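PDB 4BLO: packaging enzyme P4 from Pseudomonas phage phi6, which hydrolyses nucleoside triphosphates and probably uses that energy, as a hexameric RecA-like helicase, to package viral RNA into the capsid. Local coordinates for residues Ile97-Thr109 with Thr214-Ser226. Numbering follows the deposited sequence.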
ATOM      1  N   ILE L  97      12.683  16.649  -9.057  1.00 29.63           N
ATOM      2  CA  ILE L  97      13.674  15.597  -8.853  1.00 28.52           C
ATOM      3  C   ILE L  97      15.050  16.225  -8.747  1.00 34.72           C
ATOM      4  O   ILE L  97      15.385  17.087  -9.557  1.00 36.10           O
ATOM      5  CB  ILE L  97      13.600  14.517  -9.977  1.00 30.08           C
ATOM      6  CG1 ILE L  97      12.256  13.762  -9.928  1.00 29.55           C
ATOM      7  CG2 ILE L  97      14.768  13.521  -9.919  1.00 28.91           C
ATOM      8  CD1 ILE L  97      11.630  13.710 -11.185  1.00 35.17           C
ATOM      9  N   TYR L  98      15.842  15.799  -7.744  1.00 30.23           N
ATOM     10  CA  TYR L  98      17.194  16.310  -7.564  1.00 29.90           C
ATOM     11  C   TYR L  98      18.216  15.185  -7.484  1.00 35.84           C
ATOM     12  O   TYR L  98      18.031  14.215  -6.742  1.00 35.41           O
ATOM     13  CB  TYR L  98      17.308  17.208  -6.316  1.00 29.87           C
ATOM     14  CG  TYR L  98      18.682  17.816  -6.122  1.00 30.06           C
ATOM     15  CD1 TYR L  98      19.704  17.100  -5.504  1.00 31.37           C
ATOM     16  CD2 TYR L  98      18.962  19.108  -6.550  1.00 32.33           C
ATOM     17  CE1 TYR L  98      20.985  17.638  -5.359  1.00 33.60           C
ATOM     18  CE2 TYR L  98      20.229  19.671  -6.377  1.00 34.25           C
ATOM     19  CZ  TYR L  98      21.242  18.927  -5.792  1.00 42.28           C
ATOM     20  OH  TYR L  98      22.499  19.461  -5.621  1.00 42.73           O
ATOM     21  N   SER L  99      19.317  15.356  -8.216  1.00 34.60           N
ATOM     22  CA  SER L  99      20.483  14.493  -8.174  1.00 35.57           C
ATOM     23  C   SER L  99      21.692  15.376  -8.014  1.00 43.17           C
ATOM     24  O   SER L  99      21.739  16.461  -8.613  1.00 45.19           O
ATOM     25  CB  SER L  99      20.586  13.611  -9.409  1.00 41.14           C
ATOM     26  OG  SER L  99      19.709  12.521  -9.212  1.00 62.14           O
ATOM     27  N   VAL L 100      22.644  14.975  -7.167  1.00 37.41           N
ATOM     28  CA  VAL L 100      23.776  15.853  -6.970  1.00 37.89           C
ATOM     29  C   VAL L 100      24.592  15.877  -8.297  1.00 43.17           C
ATOM     30  O   VAL L 100      24.781  14.827  -8.935  1.00 41.85           O
ATOM     31  CB  VAL L 100      24.598  15.587  -5.670  1.00 41.36           C
ATOM     32  CG1 VAL L 100      23.703  15.107  -4.530  1.00 40.18           C
ATOM     33  CG2 VAL L 100      25.754  14.631  -5.887  1.00 40.66           C
ATOM     34  N   PRO L 101      24.932  17.103  -8.782  1.00 42.01           N
ATOM     35  CA  PRO L 101      25.639  17.222 -10.072  1.00 42.47           C
ATOM     36  C   PRO L 101      27.038  16.620 -10.067  1.00 47.69           C
ATOM     37  O   PRO L 101      27.692  16.556  -9.028  1.00 49.92           O
ATOM     38  CB  PRO L 101      25.714  18.734 -10.297  1.00 45.96           C
ATOM     39  CG  PRO L 101      24.697  19.330  -9.377  1.00 50.71           C
ATOM     40  CD  PRO L 101      24.701  18.433  -8.183  1.00 44.86           C
ATOM     41  N   GLY L 102      27.470  16.177 -11.239  1.00 44.20           N
ATOM     42  CA  GLY L 102      28.793  15.611 -11.462  1.00 43.98           C
ATOM     43  C   GLY L 102      29.857  16.682 -11.566  1.00 50.30           C
ATOM     44  O   GLY L 102      29.542  17.877 -11.612  1.00 49.89           O
ATOM     45  N   LEU L 103      31.132  16.247 -11.596  1.00 48.73           N
ATOM     46  CA  LEU L 103      32.301  17.114 -11.668  1.00 50.93           C
ATOM     47  C   LEU L 103      32.762  17.297 -13.105  1.00 59.00           C
ATOM     48  O   LEU L 103      33.075  16.317 -13.791  1.00 59.02           O
ATOM     49  CB  LEU L 103      33.444  16.517 -10.833  1.00 51.18           C
ATOM     50  CG  LEU L 103      33.854  17.201  -9.541  1.00 56.85           C
ATOM     51  CD1 LEU L 103      35.169  16.647  -9.078  1.00 58.61           C
ATOM     52  CD2 LEU L 103      33.991  18.706  -9.700  1.00 61.93           C
ATOM     53  N   ALA L 104      32.837  18.553 -13.554  1.00 59.04           N
ATOM     54  CA  ALA L 104      33.282  18.866 -14.915  1.00 61.48           C
ATOM     55  C   ALA L 104      34.794  18.640 -15.064  1.00 67.23           C
ATOM     56  O   ALA L 104      35.265  18.291 -16.146  1.00 69.25           O
ATOM     57  CB  ALA L 104      32.923  20.294 -15.271  1.00 63.91           C
ATOM     58  N   ARG L 105      35.542  18.825 -13.979  1.00 62.27           N
ATOM     59  CA  ARG L 105      36.984  18.592 -13.949  1.00 62.84           C
ATOM     60  C   ARG L 105      37.271  17.109 -13.658  1.00 65.15           C
ATOM     61  O   ARG L 105      36.350  16.351 -13.356  1.00 63.28           O
ATOM     62  CB  ARG L 105      37.662  19.500 -12.892  1.00 62.41           C
ATOM     63  CG  ARG L 105      37.099  19.350 -11.480  1.00 62.65           C
ATOM     64  CD  ARG L 105      37.889  20.114 -10.450  1.00 71.62           C
ATOM     65  NE  ARG L 105      37.407  19.844  -9.094  1.00 83.81           N
ATOM     66  CZ  ARG L 105      37.823  18.835  -8.331  1.00 96.65           C
ATOM     67  NH1 ARG L 105      38.721  17.968  -8.793  1.00 80.91           N
ATOM     68  NH2 ARG L 105      37.323  18.667  -7.111  1.00 76.44           N
ATOM     69  N   LYS L 106      38.544  16.697 -13.761  1.00 62.34           N
ATOM     70  CA  LYS L 106      38.981  15.336 -13.443  1.00 60.19           C
ATOM     71  C   LYS L 106      38.937  15.176 -11.902  1.00 56.66           C
ATOM     72  O   LYS L 106      39.399  16.088 -11.198  1.00 56.64           O
ATOM     73  CB  LYS L 106      40.402  15.085 -14.012  1.00 65.91           C
ATOM     74  CG  LYS L 106      40.886  13.638 -13.882  1.00 80.09           C
ATOM     75  CD  LYS L 106      41.790  13.237 -15.036  1.00 90.44           C
ATOM     76  CE  LYS L 106      41.847  11.736 -15.217  1.00 96.25           C
ATOM     77  NZ  LYS L 106      42.389  11.352 -16.550  1.00104.01           N
ATOM     78  N   PRO L 107      38.339  14.096 -11.346  1.00 47.10           N
ATOM     79  CA  PRO L 107      38.294  13.973  -9.869  1.00 44.55           C
ATOM     80  C   PRO L 107      39.659  13.634  -9.249  1.00 46.57           C
ATOM     81  O   PRO L 107      40.453  12.957  -9.900  1.00 45.98           O
ATOM     82  CB  PRO L 107      37.288  12.845  -9.617  1.00 43.37           C
ATOM     83  CG  PRO L 107      36.971  12.262 -10.928  1.00 47.91           C
ATOM     84  CD  PRO L 107      37.735  12.928 -12.012  1.00 46.20           C
ATOM     85  N   VAL L 108      39.918  14.106  -7.995  1.00 42.18           N
ATOM     86  CA  VAL L 108      41.143  13.869  -7.211  1.00 43.10           C
ATOM     87  C   VAL L 108      41.287  12.358  -6.955  1.00 47.33           C
ATOM     88  O   VAL L 108      40.358  11.716  -6.452  1.00 47.08           O
ATOM     89  CB  VAL L 108      41.166  14.701  -5.889  1.00 45.67           C
ATOM     90  CG1 VAL L 108      41.968  14.016  -4.788  1.00 44.93           C
ATOM     91  CG2 VAL L 108      41.692  16.110  -6.131  1.00 47.71           C
ATOM     92  N   THR L 109      42.427  11.796  -7.342  1.00 44.88           N
ATOM     93  CA  THR L 109      42.683  10.371  -7.188  1.00 44.48           C
ATOM     94  C   THR L 109      43.169  10.070  -5.748  1.00 48.86           C
ATOM     95  O   THR L 109      43.566  10.998  -5.040  1.00 51.01           O
ATOM     96  CB  THR L 109      43.639   9.854  -8.283  1.00 53.89           C
ATOM     97  OG1 THR L 109      44.750  10.743  -8.455  1.00 57.76           O
ATOM     98  CG2 THR L 109      42.936   9.640  -9.605  1.00 48.03           C
ATOM     99  N   THR L 214      24.525   6.839  -5.773  1.00 27.75           N
ATOM    100  CA  THR L 214      25.095   7.710  -6.813  1.00 28.15           C
ATOM    101  C   THR L 214      25.216   9.162  -6.301  1.00 31.39           C
ATOM    102  O   THR L 214      26.260   9.796  -6.502  1.00 28.87           O
ATOM    103  CB  THR L 214      24.274   7.639  -8.102  1.00 33.33           C
ATOM    104  OG1 THR L 214      24.222   6.286  -8.550  1.00 37.13           O
ATOM    105  CG2 THR L 214      24.857   8.488  -9.198  1.00 28.09           C
ATOM    106  N   ASP L 215      24.147   9.669  -5.643  1.00 28.69           N
ATOM    107  CA  ASP L 215      24.095  11.006  -5.056  1.00 29.75           C
ATOM    108  C   ASP L 215      25.143  11.136  -3.937  1.00 34.35           C
ATOM    109  O   ASP L 215      25.811  12.167  -3.843  1.00 35.18           O
ATOM    110  CB  ASP L 215      22.684  11.313  -4.520  1.00 31.61           C
ATOM    111  CG  ASP L 215      21.647  11.656  -5.569  1.00 39.16           C
ATOM    112  OD1 ASP L 215      22.013  11.725  -6.769  1.00 44.29           O
ATOM    113  OD2 ASP L 215      20.478  11.901  -5.189  1.00 35.65           O
ATOM    114  N   ILE L 216      25.304  10.081  -3.113  1.00 29.45           N
ATOM    115  CA  ILE L 216      26.306  10.055  -2.044  1.00 29.73           C
ATOM    116  C   ILE L 216      27.716  10.012  -2.692  1.00 37.29           C
ATOM    117  O   ILE L 216      28.586  10.787  -2.297  1.00 36.96           O
ATOM    118  CB  ILE L 216      26.050   8.893  -1.049  1.00 30.80           C
ATOM    119  CG1 ILE L 216      24.854   9.206  -0.133  1.00 29.95           C
ATOM    120  CG2 ILE L 216      27.286   8.575  -0.236  1.00 31.28           C
ATOM    121  CD1 ILE L 216      24.198   8.004   0.516  1.00 25.18           C
ATOM    122  N   SER L 217      27.908   9.160  -3.724  1.00 34.99           N
ATOM    123  CA  SER L 217      29.184   9.028  -4.429  1.00 35.30           C
ATOM    124  C   SER L 217      29.621  10.358  -5.036  1.00 42.69           C
ATOM    125  O   SER L 217      30.760  10.770  -4.825  1.00 43.90           O
ATOM    126  CB  SER L 217      29.098   7.953  -5.507  1.00 36.13           C
ATOM    127  OG  SER L 217      30.372   7.659  -6.058  1.00 41.52           O
ATOM    128  N   ASN L 218      28.707  11.052  -5.739  1.00 41.58           N
ATOM    129  CA  ASN L 218      29.001  12.338  -6.390  1.00 42.69           C
ATOM    130  C   ASN L 218      29.275  13.445  -5.350  1.00 47.51           C
ATOM    131  O   ASN L 218      30.130  14.302  -5.583  1.00 48.53           O
ATOM    132  CB  ASN L 218      27.891  12.737  -7.354  1.00 37.91           C
ATOM    133  CG  ASN L 218      27.725  11.825  -8.555  1.00 50.62           C
ATOM    134  OD1 ASN L 218      26.636  11.728  -9.138  1.00 54.33           O
ATOM    135  ND2 ASN L 218      28.794  11.154  -8.972  1.00 31.25           N
ATOM    136  N   LEU L 219      28.602  13.375  -4.188  1.00 42.26           N
ATOM    137  CA  LEU L 219      28.806  14.289  -3.066  1.00 42.20           C
ATOM    138  C   LEU L 219      30.268  14.176  -2.586  1.00 47.86           C
ATOM    139  O   LEU L 219      30.921  15.188  -2.347  1.00 49.94           O
ATOM    140  CB  LEU L 219      27.812  13.921  -1.945  1.00 40.50           C
ATOM    141  CG  LEU L 219      27.088  15.032  -1.174  1.00 43.78           C
ATOM    142  CD1 LEU L 219      26.414  16.032  -2.085  1.00 43.42           C
ATOM    143  CD2 LEU L 219      26.059  14.444  -0.246  1.00 41.43           C
ATOM    144  N   PHE L 220      30.806  12.945  -2.536  1.00 42.48           N
ATOM    145  CA  PHE L 220      32.196  12.694  -2.148  1.00 41.42           C
ATOM    146  C   PHE L 220      33.157  13.039  -3.283  1.00 50.24           C
ATOM    147  O   PHE L 220      34.266  13.494  -2.999  1.00 53.68           O
ATOM    148  CB  PHE L 220      32.399  11.243  -1.698  1.00 40.21           C
ATOM    149  CG  PHE L 220      31.630  10.851  -0.456  1.00 38.82           C
ATOM    150  CD1 PHE L 220      31.380  11.774   0.551  1.00 40.73           C
ATOM    151  CD2 PHE L 220      31.198   9.544  -0.273  1.00 38.98           C
ATOM    152  CE1 PHE L 220      30.679  11.407   1.704  1.00 40.94           C
ATOM    153  CE2 PHE L 220      30.509   9.174   0.887  1.00 40.58           C
ATOM    154  CZ  PHE L 220      30.254  10.106   1.868  1.00 38.75           C
ATOM    155  N   THR L 221      32.745  12.843  -4.560  1.00 45.49           N
ATOM    156  CA  THR L 221      33.576  13.164  -5.731  1.00 46.59           C
ATOM    157  C   THR L 221      33.815  14.676  -5.797  1.00 53.98           C
ATOM    158  O   THR L 221      34.932  15.109  -6.069  1.00 57.56           O
ATOM    159  CB  THR L 221      32.934  12.639  -7.026  1.00 48.77           C
ATOM    160  OG1 THR L 221      32.596  11.257  -6.861  1.00 48.63           O
ATOM    161  CG2 THR L 221      33.832  12.822  -8.247  1.00 39.08           C
ATOM    162  N   GLN L 222      32.774  15.467  -5.506  1.00 48.63           N
ATOM    163  CA  GLN L 222      32.813  16.923  -5.500  1.00 48.28           C
ATOM    164  C   GLN L 222      33.694  17.482  -4.360  1.00 50.23           C
ATOM    165  O   GLN L 222      34.293  18.549  -4.539  1.00 51.09           O
ATOM    166  CB  GLN L 222      31.394  17.465  -5.359  1.00 48.55           C
ATOM    167  CG  GLN L 222      31.177  18.727  -6.161  1.00 74.84           C
ATOM    168  CD  GLN L 222      29.715  18.934  -6.453  1.00 97.11           C
ATOM    169  OE1 GLN L 222      28.921  19.208  -5.543  1.00 91.19           O
ATOM    170  NE2 GLN L 222      29.333  18.824  -7.731  1.00 85.63           N
ATOM    171  N   TYR L 223      33.764  16.772  -3.203  1.00 42.34           N
ATOM    172  CA  TYR L 223      34.525  17.217  -2.028  1.00 42.46           C
ATOM    173  C   TYR L 223      35.837  16.413  -1.816  1.00 48.25           C
ATOM    174  O   TYR L 223      36.426  16.470  -0.736  1.00 47.19           O
ATOM    175  CB  TYR L 223      33.631  17.186  -0.774  1.00 40.85           C
ATOM    176  CG  TYR L 223      32.421  18.088  -0.897  1.00 39.85           C
ATOM    177  CD1 TYR L 223      32.558  19.427  -1.234  1.00 42.42           C
ATOM    178  CD2 TYR L 223      31.140  17.605  -0.664  1.00 38.75           C
ATOM    179  CE1 TYR L 223      31.446  20.255  -1.371  1.00 41.32           C
ATOM    180  CE2 TYR L 223      30.020  18.430  -0.783  1.00 39.44           C
ATOM    181  CZ  TYR L 223      30.179  19.758  -1.121  1.00 45.47           C
ATOM    182  OH  TYR L 223      29.074  20.578  -1.226  1.00 47.44           O
ATOM    183  N   ASP L 224      36.315  15.725  -2.877  1.00 46.34           N
ATOM    184  CA  ASP L 224      37.559  14.944  -2.959  1.00 46.58           C
ATOM    185  C   ASP L 224      37.707  13.893  -1.843  1.00 49.31           C
ATOM    186  O   ASP L 224      38.829  13.637  -1.380  1.00 49.37           O
ATOM    187  CB  ASP L 224      38.791  15.869  -2.977  1.00 51.08           C
ATOM    188  CG  ASP L 224      38.805  16.955  -4.034  1.00 65.96           C
ATOM    189  OD1 ASP L 224      38.235  16.729  -5.135  1.00 67.28           O
ATOM    190  OD2 ASP L 224      39.446  18.003  -3.791  1.00 73.49           O
ATOM    191  N   CYS L 225      36.576  13.274  -1.436  1.00 44.45           N
ATOM    192  CA  CYS L 225      36.523  12.241  -0.391  1.00 42.52           C
ATOM    193  C   CYS L 225      36.627  10.848  -1.001  1.00 43.78           C
ATOM    194  O   CYS L 225      36.088  10.595  -2.086  1.00 42.30           O
ATOM    195  CB  CYS L 225      35.241  12.353   0.432  1.00 41.33           C
ATOM    196  SG  CYS L 225      34.956  13.971   1.189  1.00 46.42           S
ATOM    197  N   SER L 226      37.254   9.935  -0.261  1.00 38.80           N
ATOM    198  CA  SER L 226      37.337   8.513  -0.572  1.00 37.21           C
ATOM    199  C   SER L 226      36.745   7.762   0.635  1.00 37.14           C
ATOM    200  O   SER L 226      37.420   7.582   1.655  1.00 37.07           O
ATOM    201  CB  SER L 226      38.768   8.094  -0.876  1.00 42.83           C
ATOM    202  OG  SER L 226      38.784   6.758  -1.353  1.00 51.61           O
TER
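Val100 is the residue to start with: it drops onto helix 208-222 between Asp215, Asn218 and Leu219, and the backbones of the loop 97-109 and the helix come nearest here, CA to CA 5.2 Å between Val100 and Asp215. Its two methyls divide the work. CG2 lies against Asp215 O and the CB of Asn218, while CG1, anti to Val100's own carbonyl carbon, meets Leu219 CD1 at 3.8 Å, the two side chains crossing at about a right angle. The same turn is held by the Asp215 carboxylate, although weakly: Val100 N reaches its OD1 at 3.3 Å, and Ser99 OG gives a second weak bond to that oxygen. Asp215 OD2 turns to a salt bridge with Arg195 of a neighbouring subunit, which places this buried end at a subunit interface.

Farther along, Leu103, Arg105, Pro107 and Val108 on the loop side are partly exposed, while their partners on and after the helix stay buried. Leu103 touches the last helical turn through one methyl, CD1 lying 3.4 Å from Thr221 O, and that methyl also sits over the centre of one face of the Arg105 guanidinium. Arg105 runs extended from CG to NE, and its NH2 meets Asp224 OD1 on the syn side at 2.9 Å, nearly straight at 167°, with the guanidinium and carboxylate planes 76° apart. Arg12 takes the other oxygen of Asp224, so two arginines share this carboxylate, probably favouring its charged form. Val108 lies against the same group, CB to OD1 3.6 Å, and Pro107 CB rests beside Thr221 CG2. The loop thus runs along helix 208-222 and ends beside the turn into strand 226-231, a helix-to-strand connection of the RecA-like P-loop NTPase fold.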